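Local coordinates for putative flagellar protein FliS (PDB 4YOK) that is of unknown function, its flagellar name being only putative, and joins a prealbumin-like (transthyretin-type) domain to a second, all-beta domain, at residues 151-156 / 165-170. Residues are numbered along the deposited sequence; the frame is centred on the assembly and turned at random.
Sequences YRQDFS and LSADIS
Tyr151 reaches across to Ala167, Asp168 and Ile169. CB leaves the strand on the side of 165-170, and CG, anti to the backbone N and beside the carbonyl carbon (chi1 175°), starts the ring out toward that segment. Beyond it the ring rests one face on Ile169 CG2, which stands 3.7 Å from the Tyr151 ring centroid and 12° off its normal, a CH-pi contact over the centre that brings every ring carbon from CD1 and CD2 to CZ near this methyl. CE1 and CZ also approach Asp168 O, whereas Tyr151 CE2 comes within 3.8 Å of Ala167 CB, near the ring plane; at the tip, Tyr151 OH is 3.3 Å from Ala167 CB and 3.1 Å from Asp168 O. An alanine in place of Tyr151 would probably leave a gap over Ile169 CG2 and beside the Ala167 methyl. Gln153 CB adds a 3.8 Å contact to Ala167 CB. At the far end Leu165 lays both methyls over one Phe155 face: Leu165 CD1 is 3.8 Å from Phe155 CD1, while Leu165 CD2 sits 4.0 Å above the ring plane, offset toward the rim. The strand axes run at 132°. Strand 151-155 edges one sheet, hydrogen-bonded antiparallel to 131-139, and 161-168 edges another, hydrogen-bonded antiparallel to 115-124; their meeting through side chains is consistent with the two-sheet, immunoglobulin-like sandwich of E-set domains. Ile175 of helix 173-177 touches both Tyr151 and Ile169.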
loop_
_atom_site.group_PDB
_atom_site.type_symbol
_atom_site.label_atom_id
_atom_site.label_comp_id
_atom_site.label_asym_id
_atom_site.label_seq_id
_atom_site.Cartn_x
_atom_site.Cartn_y
_atom_site.Cartn_z
ATOM N N TYR A 151 7.100 -15.430 6.083
ATOM C CA TYR A 151 7.577 -15.117 7.429
ATOM C C TYR A 151 7.098 -13.731 7.806
ATOM O O TYR A 151 7.167 -12.813 6.979
ATOM C CB TYR A 151 9.129 -15.166 7.496
ATOM C CG TYR A 151 9.686 -14.741 8.839
ATOM C CD1 TYR A 151 9.868 -15.669 9.864
ATOM C CD2 TYR A 151 10.027 -13.413 9.090
ATOM C CE1 TYR A 151 10.351 -15.284 11.112
ATOM C CE2 TYR A 151 10.529 -13.015 10.338
ATOM C CZ TYR A 151 10.671 -13.954 11.349
ATOM O OH TYR A 151 11.158 -13.601 12.588
ATOM N N ARG A 152 6.642 -13.585 9.063
ATOM C CA ARG A 152 6.177 -12.316 9.591
ATOM C C ARG A 152 6.567 -12.240 11.044
ATOM O O ARG A 152 6.341 -13.205 11.783
ATOM C CB ARG A 152 4.632 -12.180 9.431
ATOM C CG ARG A 152 4.060 -10.929 10.138
ATOM C CD ARG A 152 2.563 -10.758 9.858
ATOM N NE ARG A 152 1.938 -9.883 10.852
ATOM C CZ ARG A 152 0.625 -9.674 10.943
ATOM N NH1 ARG A 152 -0.206 -10.225 10.065
ATOM N NH2 ARG A 152 0.133 -8.919 11.916
ATOM N N GLN A 153 7.132 -11.099 11.455
ATOM C CA GLN A 153 7.430 -10.839 12.870
ATOM C C GLN A 153 6.956 -9.437 13.191
ATOM O O GLN A 153 7.394 -8.486 12.535
ATOM C CB GLN A 153 8.928 -11.013 13.197
ATOM C CG GLN A 153 9.254 -10.732 14.699
ATOM C CD GLN A 153 8.618 -11.744 15.628
ATOM O OE1 GLN A 153 8.626 -12.949 15.371
ATOM N NE2 GLN A 153 7.956 -11.270 16.661
ATOM N N ASP A 154 6.073 -9.303 14.193
ATOM C CA ASP A 154 5.548 -7.997 14.628
ATOM C C ASP A 154 6.310 -7.452 15.812
ATOM O O ASP A 154 6.815 -8.210 16.645
ATOM C CB ASP A 154 4.066 -8.102 15.002
ATOM C CG ASP A 154 3.136 -8.478 13.857
ATOM O OD1 ASP A 154 3.619 -8.589 12.700
ATOM O OD2 ASP A 154 1.940 -8.664 14.116
ATOM N N PHE A 155 6.384 -6.116 15.886
ATOM C CA PHE A 155 7.010 -5.321 16.964
ATOM C C PHE A 155 5.933 -4.315 17.381
ATOM O O PHE A 155 5.399 -3.605 16.525
ATOM C CB PHE A 155 8.325 -4.668 16.479
ATOM C CG PHE A 155 9.403 -5.659 16.060
ATOM C CD1 PHE A 155 9.413 -6.206 14.777
ATOM C CD2 PHE A 155 10.370 -6.086 16.966
ATOM C CE1 PHE A 155 10.375 -7.157 14.409
ATOM C CE2 PHE A 155 11.344 -7.023 16.590
ATOM C CZ PHE A 155 11.347 -7.546 15.311
ATOM N N SER A 156 5.551 -4.304 18.670
ATOM C CA SER A 156 4.410 -3.497 19.123
ATOM C C SER A 156 4.788 -2.259 19.948
ATOM O O SER A 156 3.893 -1.544 20.407
ATOM C CB SER A 156 3.492 -4.378 19.964
ATOM O OG SER A 156 4.195 -4.762 21.138
ATOM N N LEU A 165 15.680 -3.105 13.697
ATOM C CA LEU A 165 15.046 -4.367 14.098
ATOM C C LEU A 165 15.758 -5.587 13.540
ATOM O O LEU A 165 16.335 -5.549 12.444
ATOM C CB LEU A 165 13.569 -4.394 13.642
ATOM C CG LEU A 165 12.720 -3.160 13.990
ATOM C CD1 LEU A 165 11.352 -3.213 13.342
ATOM C CD2 LEU A 165 12.544 -2.991 15.500
ATOM N N SER A 166 15.719 -6.677 14.315
ATOM C CA SER A 166 16.273 -7.978 13.920
ATOM C C SER A 166 15.276 -9.040 14.294
ATOM O O SER A 166 14.870 -9.117 15.453
ATOM C CB SER A 166 17.627 -8.242 14.567
ATOM O OG SER A 166 18.629 -7.467 13.936
ATOM N N ALA A 167 14.818 -9.791 13.309
ATOM C CA ALA A 167 13.832 -10.862 13.503
ATOM C C ALA A 167 14.534 -12.193 13.339
ATOM O O ALA A 167 15.295 -12.373 12.376
ATOM C CB ALA A 167 12.682 -10.719 12.506
ATOM N N ASP A 168 14.320 -13.112 14.286
ATOM C CA ASP A 168 14.986 -14.414 14.261
ATOM C C ASP A 168 14.334 -15.328 13.222
ATOM O O ASP A 168 13.210 -15.781 13.417
ATOM C CB ASP A 168 14.930 -15.052 15.657
ATOM C CG ASP A 168 15.734 -16.323 15.809
ATOM O OD1 ASP A 168 16.323 -16.780 14.804
ATOM O OD2 ASP A 168 15.871 -16.789 16.941
ATOM N N ILE A 169 15.049 -15.603 12.120
ATOM C CA ILE A 169 14.539 -16.475 11.058
ATOM C C ILE A 169 15.226 -17.858 11.116
ATOM O O ILE A 169 15.020 -18.675 10.219
ATOM C CB ILE A 169 14.723 -15.810 9.663
ATOM C CG1 ILE A 169 16.232 -15.559 9.377
ATOM C CG2 ILE A 169 13.857 -14.524 9.520
ATOM C CD1 ILE A 169 16.580 -15.161 7.836
ATOM N N SER A 170 16.077 -18.111 12.132
ATOM C CA SER A 170 16.788 -19.396 12.236
ATOM C C SER A 170 15.799 -20.562 12.395
ATOM O O SER A 170 14.707 -20.379 12.928
ATOM C CB SER A 170 17.766 -19.369 13.404
ATOM O OG SER A 170 17.043 -19.270 14.624
#